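Side-chain contacts in protein 1A (Cricket paralysis virus, PDB 6C3R), which suppresses antiviral RNA silencing in insect cells by inactivating host AGO2 and by recruiting a ubiquitin ligase complex that promotes its degradation: residues Pro110-Phe113 and Trp119-Gln122; Ser32-Leu37 and Leu65-Ser70; Gln121-Val126 and Arg133-Lys138; Trp85-Asn90 and Gly104-Ser109. All coordinates share one frame; numbering follows the deposited sequence.

Contact 1: residues Pro110-Phe113 and Trp119-Gln122; sequences PRFF and WFQQ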
loop_
_atom_site.group_PDB
_atom_site.type_symbol
_atom_site.label_atom_id
_atom_site.label_comp_id
_atom_site.label_asym_id
_atom_site.label_seq_id
_atom_site.Cartn_x
_atom_site.Cartn_y
_atom_site.Cartn_z
ATOM N N PRO A 110 -3.733 6.237 27.628
ATOM C CA PRO A 110 -3.850 7.588 28.168
ATOM C C PRO A 110 -2.665 8.087 28.977
ATOM O O PRO A 110 -2.348 9.268 28.943
ATOM C CB PRO A 110 -5.063 7.479 29.083
ATOM C CG PRO A 110 -5.862 6.373 28.525
ATOM C CD PRO A 110 -4.833 5.384 28.105
ATOM N N ARG A 111 -2.026 7.216 29.726
ATOM C CA ARG A 111 -0.873 7.621 30.514
ATOM C C ARG A 111 0.230 8.099 29.552
ATOM O O ARG A 111 0.857 9.134 29.762
ATOM C CB ARG A 111 -0.424 6.458 31.397
ATOM C CG ARG A 111 0.736 6.721 32.345
ATOM C CD ARG A 111 0.419 7.626 33.538
ATOM N NE ARG A 111 0.678 9.035 33.184
ATOM C CZ ARG A 111 -0.148 10.077 33.311
ATOM N NH1 ARG A 111 -1.357 9.974 33.841
ATOM N NH2 ARG A 111 0.272 11.268 32.898
ATOM N N PHE A 112 0.416 7.362 28.469
ATOM C CA PHE A 112 1.456 7.654 27.504
ATOM C C PHE A 112 1.206 8.946 26.732
ATOM O O PHE A 112 2.136 9.742 26.513
ATOM C CB PHE A 112 1.557 6.487 26.529
ATOM C CG PHE A 112 2.689 6.604 25.574
ATOM C CD1 PHE A 112 2.538 7.305 24.381
ATOM C CD2 PHE A 112 3.911 6.011 25.863
ATOM C CE1 PHE A 112 3.585 7.414 23.495
ATOM C CE2 PHE A 112 4.959 6.121 24.977
ATOM C CZ PHE A 112 4.796 6.825 23.794
ATOM N N PHE A 113 -0.046 9.119 26.296
ATOM C CA PHE A 113 -0.498 10.355 25.657
ATOM C C PHE A 113 -0.239 11.579 26.516
ATOM O O PHE A 113 0.242 12.583 26.025
ATOM C CB PHE A 113 -1.981 10.277 25.314
ATOM C CG PHE A 113 -2.571 11.596 24.886
ATOM C CD1 PHE A 113 -2.160 12.204 23.704
ATOM C CD2 PHE A 113 -3.530 12.244 25.671
ATOM C CE1 PHE A 113 -2.707 13.421 23.305
ATOM C CE2 PHE A 113 -4.085 13.455 25.267
ATOM C CZ PHE A 113 -3.673 14.045 24.087
ATOM N N TRP A 119 4.651 16.321 22.217
ATOM C CA TRP A 119 4.968 15.454 21.080
ATOM C C TRP A 119 3.742 15.190 20.195
ATOM O O TRP A 119 3.844 15.274 18.987
ATOM C CB TRP A 119 5.601 14.144 21.560
ATOM C CG TRP A 119 6.155 13.318 20.453
ATOM C CD1 TRP A 119 7.436 13.303 20.008
ATOM C CD2 TRP A 119 5.435 12.378 19.639
ATOM N NE1 TRP A 119 7.564 12.425 18.965
ATOM C CE2 TRP A 119 6.354 11.846 18.713
ATOM C CE3 TRP A 119 4.092 11.954 19.590
ATOM C CZ2 TRP A 119 5.989 10.906 17.769
ATOM C CZ3 TRP A 119 3.726 11.019 18.650
ATOM C CH2 TRP A 119 4.666 10.502 17.747
ATOM N N PHE A 120 2.601 14.873 20.795
ATOM C CA PHE A 120 1.363 14.627 20.031
ATOM C C PHE A 120 0.793 15.865 19.349
ATOM O O PHE A 120 0.083 15.762 18.360
ATOM C CB PHE A 120 0.278 13.974 20.902
ATOM C CG PHE A 120 0.493 12.515 21.078
ATOM C CD1 PHE A 120 0.213 11.644 20.041
ATOM C CD2 PHE A 120 1.052 12.016 22.242
ATOM C CE1 PHE A 120 0.459 10.293 20.177
ATOM C CE2 PHE A 120 1.294 10.673 22.383
ATOM C CZ PHE A 120 1.001 9.811 21.352
ATOM N N GLN A 121 1.098 17.023 19.919
ATOM C CA GLN A 121 0.745 18.308 19.332
ATOM C C GLN A 121 1.596 18.579 18.058
ATOM O O GLN A 121 1.073 19.077 17.047
ATOM C CB GLN A 121 0.904 19.402 20.402
ATOM C CG GLN A 121 0.154 20.682 20.105
ATOM C CD GLN A 121 -1.349 20.522 20.216
ATOM O OE1 GLN A 121 -1.899 20.506 21.320
ATOM N NE2 GLN A 121 -2.033 20.441 19.061
ATOM N N GLN A 122 2.882 18.217 18.093
ATOM C CA GLN A 122 3.717 18.317 16.906
ATOM C C GLN A 122 3.376 17.288 15.843
ATOM O O GLN A 122 3.315 17.622 14.657
ATOM C CB GLN A 122 5.180 18.204 17.232
ATOM C CG GLN A 122 6.089 18.337 15.997
ATOM C CD GLN A 122 5.852 19.576 15.103
ATOM O OE1 GLN A 122 5.314 20.603 15.544
ATOM N NE2 GLN A 122 6.287 19.477 13.836
#
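Phe113 and Phe120 form the tight part of this contact. CD1 of Phe113 lies over one face of the Phe120 ring, 3.5 Å from Phe120 CD2, while CE1 of Phe113 reaches back to within 3.9 Å of Phe120 CB. The ring centroids are 5.3 Å apart and the planes meet at 57°, an oblique pairing that is neither a parallel stack nor a T-shape. Phe112 comes from another direction: its CD1 stands at the edge of the Phe120 ring, 4.1 Å from Phe120 CE2, and the two side chains cross at about a right angle. Phe120 thus offers a face to Phe113 and an edge to Phe112. A chi1 of -79° sets its CG beside the backbone N and sends the ring toward the earlier helix. The face of Phe120 turned away from Phe113 is occupied by Trp119 CE3, 3.8 Å above the ring plane. In the fold, the contact joins the successive short helices 110-114 and 117-123; the first rests on helix 2-16, which carries the BC-box, through Phe113 on Ala9 and Ile13, while Phe120 of the second meets Phe28 of strand 26-30 edge-to-face. The polar side is looser. Arg111 projects from the same helix as Phe113 into an exposed position, makes no contact with residues 119-122, and is held by salt bridges to Glu5 and Asp115.

Contact 2: residues Ser32-Leu37 and Leu65-Ser70; sequences SKPQLL and LIFLTS
With chi1 at 178°, Phe67 swings CG opposite its own backbone N and carries the ring out from the helix toward Pro34, whose pyrrolidine ring approaches from the opposite direction. The outcome is a CH-pi contact: Pro34 CG stands 3.7 Å from the centroid of the Phe67 ring and only 8° from the ring normal, so it sits over the centre of the face and not over its rim. Pro34 CD is displaced toward the far end of the ring, 3.4 Å from Phe67 CZ. The same CZ also meets the backbone, from a different side: Ser32 O lies at the ring edge, near its plane, 3.6 Å from Phe67 CZ. The contact pins the irregular loop between strands 26-30 and 42-45 onto the last turns of helix 53-70. Within the loop Gln35 is the centre of an inverse gamma turn, and Ile107 of the parallel strand 104-108 touches both Pro34 and Phe67. On the helix side two hydroxyls turn back to backbone carbonyls. Thr69 OG1 donates to Leu65 O at 2.6 Å, and the same oxygen takes the Thr69 N bond on the opposite face of its carbonyl plane, so two donors grip it. Ser70 OG donates to Phe67 O at 2.6 Å, with a C=O...donor angle of 126°, and is also hydrogen-bonded to Ser109 N, which ties helix 53-70 to the residue after strand 104-108. At the start of the loop segment, Ser32 OG is hydrogen-bonded to Asn2 O.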
loop_
_atom_site.group_PDB
_atom_site.type_symbol
_atom_site.label_atom_id
_atom_site.label_comp_id
_atom_site.label_asym_id
_atom_site.label_seq_id
_atom_site.Cartn_x
_atom_site.Cartn_y
_atom_site.Cartn_z
ATOM N N SER A 32 -7.765 3.019 26.888
ATOM C CA SER A 32 -7.210 2.141 27.903
ATOM C C SER A 32 -7.225 0.681 27.490
ATOM O O SER A 32 -6.283 -0.048 27.763
ATOM C CB SER A 32 -7.964 2.301 29.215
ATOM O OG SER A 32 -7.568 3.493 29.853
ATOM N N LYS A 33 -8.305 0.256 26.853
ATOM C CA LYS A 33 -8.509 -1.158 26.519
ATOM C C LYS A 33 -9.069 -1.262 25.103
ATOM O O LYS A 33 -10.274 -1.418 24.916
ATOM C CB LYS A 33 -9.432 -1.825 27.546
ATOM C CG LYS A 33 -8.767 -2.090 28.892
ATOM C CD LYS A 33 -9.711 -2.845 29.822
ATOM C CE LYS A 33 -8.981 -3.643 30.900
ATOM N NZ LYS A 33 -9.904 -4.579 31.618
ATOM N N PRO A 34 -8.184 -1.138 24.100
ATOM C CA PRO A 34 -8.620 -1.115 22.711
ATOM C C PRO A 34 -9.038 -2.484 22.218
ATOM O O PRO A 34 -8.529 -3.493 22.678
ATOM C CB PRO A 34 -7.380 -0.638 21.964
ATOM C CG PRO A 34 -6.245 -1.075 22.806
ATOM C CD PRO A 34 -6.722 -0.986 24.219
ATOM N N GLN A 35 -9.956 -2.498 21.267
ATOM C CA GLN A 35 -10.481 -3.745 20.716
ATOM C C GLN A 35 -9.644 -4.109 19.496
ATOM O O GLN A 35 -10.123 -4.043 18.370
ATOM C CB GLN A 35 -11.962 -3.585 20.355
ATOM C CG GLN A 35 -12.827 -2.952 21.448
ATOM C CD GLN A 35 -13.026 -3.838 22.673
ATOM O OE1 GLN A 35 -12.440 -4.925 22.784
ATOM N NE2 GLN A 35 -13.873 -3.376 23.606
ATOM N N LEU A 36 -8.391 -4.498 19.739
ATOM C CA LEU A 36 -7.404 -4.667 18.666
ATOM C C LEU A 36 -7.729 -5.778 17.697
ATOM O O LEU A 36 -7.232 -5.771 16.571
ATOM C CB LEU A 36 -6.020 -4.932 19.234
ATOM C CG LEU A 36 -5.301 -3.752 19.873
ATOM C CD1 LEU A 36 -4.010 -4.227 20.509
ATOM C CD2 LEU A 36 -5.038 -2.651 18.859
ATOM N N LEU A 37 -8.545 -6.729 18.139
ATOM C CA LEU A 37 -8.983 -7.826 17.290
ATOM C C LEU A 37 -10.017 -7.343 16.273
ATOM O O LEU A 37 -10.065 -7.864 15.166
ATOM C CB LEU A 37 -9.505 -8.997 18.140
ATOM C CG LEU A 37 -8.952 -10.381 17.784
ATOM C CD1 LEU A 37 -7.434 -10.388 17.632
ATOM C CD2 LEU A 37 -9.373 -11.389 18.846
ATOM N N LEU A 65 2.119 -3.536 18.873
ATOM C CA LEU A 65 3.323 -3.207 19.608
ATOM C C LEU A 65 3.345 -1.768 20.026
ATOM O O LEU A 65 3.810 -1.472 21.122
ATOM C CB LEU A 65 4.577 -3.496 18.763
ATOM C CG LEU A 65 4.887 -4.977 18.568
ATOM C CD1 LEU A 65 5.856 -5.170 17.407
ATOM C CD2 LEU A 65 5.437 -5.580 19.853
ATOM N N ILE A 66 2.869 -0.882 19.149
ATOM C CA ILE A 66 2.845 0.529 19.444
ATOM C C ILE A 66 1.920 0.774 20.622
ATOM O O ILE A 66 2.183 1.644 21.435
ATOM C CB ILE A 66 2.436 1.378 18.201
ATOM C CG1 ILE A 66 3.591 1.408 17.190
ATOM C CG2 ILE A 66 2.026 2.819 18.561
ATOM C CD1 ILE A 66 3.159 1.666 15.754
ATOM N N PHE A 67 0.849 -0.007 20.737
ATOM C CA PHE A 67 0.002 0.128 21.899
ATOM C C PHE A 67 0.609 -0.513 23.128
ATOM O O PHE A 67 0.673 0.113 24.201
ATOM C CB PHE A 67 -1.375 -0.462 21.713
ATOM C CG PHE A 67 -2.194 -0.342 22.963
ATOM C CD1 PHE A 67 -2.781 0.875 23.291
ATOM C CD2 PHE A 67 -2.286 -1.401 23.867
ATOM C CE1 PHE A 67 -3.505 1.018 24.465
ATOM C CE2 PHE A 67 -2.998 -1.264 25.048
ATOM C CZ PHE A 67 -3.616 -0.053 25.343
ATOM N N LEU A 68 0.990 -1.780 23.005
ATOM C CA LEU A 68 1.463 -2.510 24.173
ATOM C C LEU A 68 2.691 -1.839 24.791
ATOM O O LEU A 68 2.797 -1.761 25.996
ATOM C CB LEU A 68 1.798 -3.943 23.819
ATOM C CG LEU A 68 0.663 -4.883 23.432
ATOM C CD1 LEU A 68 1.297 -6.196 23.021
ATOM C CD2 LEU A 68 -0.325 -5.112 24.541
ATOM N N THR A 69 3.598 -1.334 23.965
ATOM C CA THR A 69 4.776 -0.633 24.475
ATOM C C THR A 69 4.410 0.717 25.105
ATOM O O THR A 69 5.121 1.176 25.996
ATOM C CB THR A 69 5.854 -0.405 23.393
ATOM O OG1 THR A 69 5.295 0.330 22.308
ATOM C CG2 THR A 69 6.428 -1.727 22.889
ATOM N N SER A 70 3.335 1.344 24.630
ATOM C CA SER A 70 2.789 2.549 25.253
ATOM C C SER A 70 2.084 2.305 26.597
ATOM O O SER A 70 2.000 3.205 27.426
ATOM C CB SER A 70 1.807 3.244 24.319
ATOM O OG SER A 70 0.519 2.721 24.491
#

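Contact 3: residues Gln121-Val126 and Arg133-Lys138; sequences QQWKLV and RAFLRK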
loop_
_atom_site.group_PDB
_atom_site.type_symbol
_atom_site.label_atom_id
_atom_site.label_comp_id
_atom_site.label_asym_id
_atom_site.label_seq_id
_atom_site.Cartn_x
_atom_site.Cartn_y
_atom_site.Cartn_z
ATOM N N GLN A 121 1.098 17.023 19.919
ATOM C CA GLN A 121 0.745 18.308 19.332
ATOM C C GLN A 121 1.596 18.579 18.058
ATOM O O GLN A 121 1.073 19.077 17.047
ATOM C CB GLN A 121 0.904 19.402 20.402
ATOM C CG GLN A 121 0.154 20.682 20.105
ATOM C CD GLN A 121 -1.349 20.522 20.216
ATOM O OE1 GLN A 121 -1.899 20.506 21.320
ATOM N NE2 GLN A 121 -2.033 20.441 19.061
ATOM N N GLN A 122 2.882 18.217 18.093
ATOM C CA GLN A 122 3.717 18.317 16.906
ATOM C C GLN A 122 3.376 17.288 15.843
ATOM O O GLN A 122 3.315 17.622 14.657
ATOM C CB GLN A 122 5.180 18.204 17.232
ATOM C CG GLN A 122 6.089 18.337 15.997
ATOM C CD GLN A 122 5.852 19.576 15.103
ATOM O OE1 GLN A 122 5.314 20.603 15.544
ATOM N NE2 GLN A 122 6.287 19.477 13.836
ATOM N N TRP A 123 3.183 16.037 16.251
ATOM C CA TRP A 123 2.639 15.016 15.372
ATOM C C TRP A 123 1.558 15.563 14.427
ATOM O O TRP A 123 1.552 15.217 13.245
ATOM C CB TRP A 123 2.066 13.883 16.217
ATOM C CG TRP A 123 1.092 12.997 15.494
ATOM C CD1 TRP A 123 -0.271 13.113 15.473
ATOM C CD2 TRP A 123 1.411 11.870 14.696
ATOM N NE1 TRP A 123 -0.814 12.123 14.700
ATOM C CE2 TRP A 123 0.203 11.345 14.209
ATOM C CE3 TRP A 123 2.605 11.237 14.353
ATOM C CZ2 TRP A 123 0.156 10.209 13.392
ATOM C CZ3 TRP A 123 2.561 10.106 13.540
ATOM C CH2 TRP A 123 1.345 9.611 13.063
ATOM N N LYS A 124 0.643 16.395 14.946
ATOM C CA LYS A 124 -0.485 16.908 14.149
ATOM C C LYS A 124 -0.086 17.841 13.007
ATOM O O LYS A 124 -0.832 17.994 12.044
ATOM C CB LYS A 124 -1.481 17.668 15.028
ATOM C CG LYS A 124 -2.318 16.811 15.948
ATOM C CD LYS A 124 -3.418 17.633 16.589
ATOM C CE LYS A 124 -4.581 17.863 15.641
ATOM N NZ LYS A 124 -5.734 18.422 16.394
ATOM N N LEU A 125 1.066 18.480 13.141
ATOM C CA LEU A 125 1.525 19.471 12.189
ATOM C C LEU A 125 2.447 18.943 11.094
ATOM O O LEU A 125 2.871 19.722 10.232
ATOM C CB LEU A 125 2.243 20.581 12.953
ATOM C CG LEU A 125 1.387 21.292 14.006
ATOM C CD1 LEU A 125 2.259 22.095 14.956
ATOM C CD2 LEU A 125 0.342 22.146 13.307
ATOM N N VAL A 126 2.757 17.643 11.118
ATOM C CA VAL A 126 3.625 17.010 10.105
ATOM C C VAL A 126 2.933 17.135 8.753
ATOM O O VAL A 126 1.746 16.824 8.641
ATOM C CB VAL A 126 3.951 15.519 10.448
ATOM C CG1 VAL A 126 4.710 14.831 9.323
ATOM C CG2 VAL A 126 4.762 15.431 11.736
ATOM N N ARG A 133 10.014 11.735 8.516
ATOM C CA ARG A 133 11.244 10.982 8.748
ATOM C C ARG A 133 12.135 11.668 9.785
ATOM O O ARG A 133 12.735 10.997 10.626
ATOM C CB ARG A 133 12.000 10.747 7.430
ATOM C CG ARG A 133 13.342 10.031 7.592
ATOM C CD ARG A 133 13.848 9.386 6.299
ATOM N NE ARG A 133 13.922 10.324 5.164
ATOM C CZ ARG A 133 13.099 10.354 4.101
ATOM N NH1 ARG A 133 12.084 9.493 3.956
ATOM N NH2 ARG A 133 13.294 11.268 3.153
ATOM N N ALA A 134 12.208 12.992 9.731
ATOM C CA ALA A 134 13.035 13.750 10.664
ATOM C C ALA A 134 12.450 13.724 12.070
ATOM O O ALA A 134 13.162 13.508 13.060
ATOM C CB ALA A 134 13.191 15.182 10.176
ATOM N N PHE A 135 11.139 13.935 12.133
ATOM C CA PHE A 135 10.374 13.871 13.373
ATOM C C PHE A 135 10.509 12.546 14.111
ATOM O O PHE A 135 10.686 12.541 15.330
ATOM C CB PHE A 135 8.896 14.141 13.096
ATOM C CG PHE A 135 8.048 14.228 14.340
ATOM C CD1 PHE A 135 8.297 15.203 15.300
ATOM C CD2 PHE A 135 6.989 13.356 14.537
ATOM C CE1 PHE A 135 7.521 15.290 16.433
ATOM C CE2 PHE A 135 6.206 13.440 15.668
ATOM C CZ PHE A 135 6.469 14.413 16.620
ATOM N N LEU A 136 10.420 11.441 13.387
ATOM C CA LEU A 136 10.545 10.104 13.995
ATOM C C LEU A 136 11.971 9.499 14.079
ATOM O O LEU A 136 12.119 8.371 14.563
ATOM C CB LEU A 136 9.605 9.113 13.289
ATOM C CG LEU A 136 8.111 9.468 13.261
ATOM C CD1 LEU A 136 7.366 8.437 12.420
ATOM C CD2 LEU A 136 7.509 9.576 14.665
ATOM N N ARG A 137 13.003 10.225 13.641
ATOM C CA ARG A 137 14.373 9.695 13.707
ATOM C C ARG A 137 14.814 9.443 15.144
ATOM O O ARG A 137 14.576 10.266 16.030
ATOM C CB ARG A 137 15.394 10.609 13.031
ATOM C CG ARG A 137 16.808 10.034 13.089
ATOM C CD ARG A 137 17.723 10.525 11.981
ATOM N NE ARG A 137 17.563 9.797 10.715
ATOM C CZ ARG A 137 16.924 10.233 9.620
ATOM N NH1 ARG A 137 16.338 11.438 9.578
ATOM N NH2 ARG A 137 16.869 9.445 8.544
ATOM N N LYS A 138 15.464 8.302 15.352
ATOM C CA LYS A 138 15.884 7.879 16.677
ATOM C C LYS A 138 17.063 8.690 17.196
ATOM O O LYS A 138 18.219 8.282 17.072
ATOM C CB LYS A 138 16.256 6.397 16.679
ATOM C CG LYS A 138 15.106 5.463 16.360
ATOM C CD LYS A 138 15.366 4.067 16.912
ATOM C CE LYS A 138 16.610 3.423 16.318
ATOM N NZ LYS A 138 16.886 2.107 16.950
#
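Phe135 reaches across to helix 117-123, and its atoms can be followed outward. CB carries the ring toward the other segment, with CG opposite the backbone N (chi1 -174°), and the two ring flanks then meet different residues. On one flank CD1 is 3.9 Å from Gln122 CG, and CE1, one atom farther, closes to 3.4 Å from that same Gln122 CG. On the other, Phe135 CD2 lies 4.1 Å from Val126 CG2, and CE2 is 3.9 Å from Trp123 CA. The tip, Phe135 CZ, ends 3.7 Å from Trp123 N, so the ring reaches the backbone itself. Gln122 touches through its aliphatic part: its chain bends at chi2, and its amide plane is inclined by 63° to the phenyl ring. The partners include the type I beta turn from Trp123 to Val126, after which helix 129-136 returns alongside. Phe135 is also stacked with Trp119, one helical turn before Trp123. The Trp123 indole has its own anchors, with NE1 hydrogen-bonded to Leu21 O and its ring edge-to-face with Phe28. Two residues before Phe135, Arg133, a residue involved in the inhibition of host stress granule formation, takes no part in the packing; it touches Trp85 and forms a salt bridge with Asp130.

Contact 4: residues Trp85-Asn90 and Gly104-Ser109; sequences WKFVQN and GLLIVS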
loop_
_atom_site.group_PDB
_atom_site.type_symbol
_atom_site.label_atom_id
_atom_site.label_comp_id
_atom_site.label_asym_id
_atom_site.label_seq_id
_atom_site.Cartn_x
_atom_site.Cartn_y
_atom_site.Cartn_z
ATOM N N TRP A 85 7.621 4.726 13.026
ATOM C CA TRP A 85 8.251 4.961 11.730
ATOM C C TRP A 85 8.102 3.760 10.786
ATOM O O TRP A 85 7.811 3.924 9.614
ATOM C CB TRP A 85 9.728 5.351 11.931
ATOM C CG TRP A 85 10.483 5.429 10.643
ATOM C CD1 TRP A 85 11.563 4.675 10.275
ATOM C CD2 TRP A 85 10.187 6.284 9.535
ATOM N NE1 TRP A 85 11.950 5.005 9.009
ATOM C CE2 TRP A 85 11.132 5.997 8.530
ATOM C CE3 TRP A 85 9.213 7.269 9.293
ATOM C CZ2 TRP A 85 11.135 6.664 7.294
ATOM C CZ3 TRP A 85 9.210 7.930 8.072
ATOM C CH2 TRP A 85 10.166 7.625 7.087
ATOM N N LYS A 86 8.302 2.563 11.316
ATOM C CA LYS A 86 8.037 1.329 10.561
ATOM C C LYS A 86 6.583 1.148 10.138
ATOM O O LYS A 86 6.322 0.630 9.060
ATOM C CB LYS A 86 8.448 0.119 11.355
ATOM C CG LYS A 86 9.935 -0.088 11.399
ATOM C CD LYS A 86 10.253 -1.006 12.563
ATOM C CE LYS A 86 11.676 -1.501 12.526
ATOM N NZ LYS A 86 12.020 -1.991 13.892
ATOM N N PHE A 87 5.655 1.523 11.008
ATOM C CA PHE A 87 4.236 1.552 10.671
ATOM C C PHE A 87 4.012 2.523 9.528
ATOM O O PHE A 87 3.449 2.150 8.518
ATOM C CB PHE A 87 3.384 1.954 11.880
ATOM C CG PHE A 87 1.915 1.924 11.615
ATOM C CD1 PHE A 87 1.264 3.045 11.115
ATOM C CD2 PHE A 87 1.177 0.774 11.849
ATOM C CE1 PHE A 87 -0.103 3.033 10.837
ATOM C CE2 PHE A 87 -0.189 0.754 11.600
ATOM C CZ PHE A 87 -0.830 1.886 11.072
ATOM N N VAL A 88 4.448 3.761 9.711
ATOM C CA VAL A 88 4.364 4.808 8.696
ATOM C C VAL A 88 4.989 4.348 7.367
ATOM O O VAL A 88 4.386 4.526 6.328
ATOM C CB VAL A 88 5.012 6.115 9.215
ATOM C CG1 VAL A 88 5.392 7.061 8.094
ATOM C CG2 VAL A 88 4.064 6.831 10.169
ATOM N N GLN A 89 6.172 3.737 7.397
ATOM C CA GLN A 89 6.761 3.155 6.178
ATOM C C GLN A 89 5.842 2.110 5.529
ATOM O O GLN A 89 5.622 2.127 4.325
ATOM C CB GLN A 89 8.115 2.503 6.460
ATOM C CG GLN A 89 9.263 3.487 6.576
ATOM C CD GLN A 89 10.642 2.818 6.654
ATOM O OE1 GLN A 89 11.670 3.513 6.674
ATOM N NE2 GLN A 89 10.679 1.475 6.695
ATOM N N ASN A 90 5.308 1.208 6.336
ATOM C CA ASN A 90 4.456 0.156 5.824
ATOM C C ASN A 90 3.046 0.629 5.418
ATOM O O ASN A 90 2.370 -0.037 4.641
ATOM C CB ASN A 90 4.379 -0.991 6.835
ATOM C CG ASN A 90 4.116 -2.338 6.180
ATOM O OD1 ASN A 90 4.879 -2.791 5.307
ATOM N ND2 ASN A 90 3.050 -2.999 6.605
ATOM N N GLY A 104 -4.071 6.132 8.404
ATOM C CA GLY A 104 -3.724 4.936 9.173
ATOM C C GLY A 104 -4.125 5.107 10.621
ATOM O O GLY A 104 -4.110 6.217 11.130
ATOM N N LEU A 105 -4.487 4.015 11.291
ATOM C CA LEU A 105 -4.950 4.091 12.672
ATOM C C LEU A 105 -3.935 3.522 13.651
ATOM O O LEU A 105 -3.485 2.384 13.484
ATOM C CB LEU A 105 -6.269 3.353 12.816
ATOM C CG LEU A 105 -6.908 3.306 14.206
ATOM C CD1 LEU A 105 -6.994 4.688 14.830
ATOM C CD2 LEU A 105 -8.308 2.711 14.121
ATOM N N LEU A 106 -3.587 4.322 14.663
ATOM C CA LEU A 106 -2.761 3.883 15.781
ATOM C C LEU A 106 -3.401 4.213 17.096
ATOM O O LEU A 106 -4.153 5.168 17.198
ATOM C CB LEU A 106 -1.382 4.530 15.741
ATOM C CG LEU A 106 -0.499 3.991 14.620
ATOM C CD1 LEU A 106 0.714 4.893 14.422
ATOM C CD2 LEU A 106 -0.057 2.565 14.864
ATOM N N ILE A 107 -3.057 3.424 18.116
ATOM C CA ILE A 107 -3.649 3.556 19.442
ATOM C C ILE A 107 -2.575 3.546 20.502
ATOM O O ILE A 107 -1.655 2.743 20.473
ATOM C CB ILE A 107 -4.669 2.425 19.741
ATOM C CG1 ILE A 107 -5.647 2.308 18.586
ATOM C CG2 ILE A 107 -5.391 2.687 21.062
ATOM C CD1 ILE A 107 -6.762 1.326 18.805
ATOM N N VAL A 108 -2.763 4.397 21.490
ATOM C CA VAL A 108 -1.797 4.607 22.550
ATOM C C VAL A 108 -2.599 4.678 23.848
ATOM O O VAL A 108 -3.727 5.129 23.828
ATOM C CB VAL A 108 -0.980 5.894 22.187
ATOM C CG1 VAL A 108 -1.036 6.988 23.242
ATOM C CG2 VAL A 108 0.449 5.528 21.839
ATOM N N SER A 109 -2.033 4.250 24.971
ATOM C CA SER A 109 -2.723 4.408 26.255
ATOM C C SER A 109 -2.810 5.908 26.690
ATOM O O SER A 109 -2.049 6.756 26.188
ATOM C CB SER A 109 -2.052 3.569 27.349
ATOM O OG SER A 109 -0.894 4.197 27.875
#
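Leu106 meets the flat side of Phe87. Its CD2 is 3.6 Å from the centroid of the Phe87 ring and 8° off the normal, so a CH-pi contact falls over the ring centre, while CD1 is nearer the rim, 3.8 Å from Phe87 CD1. Around this ring the strand backbone supplies the remaining contacts: Leu105 O is 3.6 Å from Phe87 CZ, and Gly104 CA lies near the ring plane, 4.4 Å from Phe87 CE1. Phe87, with CG opposite its backbone N (chi1 -177°), extends from helix to strand, whereas Leu106 has CG beside its backbone N, and the two side chains run alongside each other head to tail. In the next shell, Leu105 O accepts a hydrogen bond from Arg63 NE, and Leu106 also packs on Ile66, Cys26 and Phe28. Backbone hydrogen bonds from Gly104, Leu106 and Val108 hold the strand to strand 26-30 and to Phe25 just before it, and at its exit Ser109 takes the N-cap position of helix 110-114, with OG weakly hydrogen-bonded to Phe112 N. Lys86 NZ, on the same helix as Phe87, is hydrogen-bonded to Tyr97 OH of the second subunit, in the region that binds and inhibits AGO2. The short segment axes approach to 10.1 Å and run at 162°, nearly antiparallel; with strands 26-30 and 104-108 parallel neighbours, this is consistent with an elaborated beta-alpha-beta crossover, helices 53-70 and 77-90 lying in the connection.

Overall arrangement
From the N terminus, contact 2 comes first, closing the long excursion from the loop after strand 26-30 to helix 53-70. Contact 4 follows, closing the path from helix 77-90 to strand 104-108. Contact 1 opens directly after that strand and closes the short link between helices 110-114 and 117-123. Contact 3 begins where contact 1 ends, sharing Gln121 and Gln122, and closes the turn between helices 117-123 and 129-136. None nests within another. Contact 4 lies nearest the chain's centre. Contacts 1 and 4 each touch all three others; contacts 2 and 3 do not touch and lie on opposite sides of that centre, about 21 Å apart between centres.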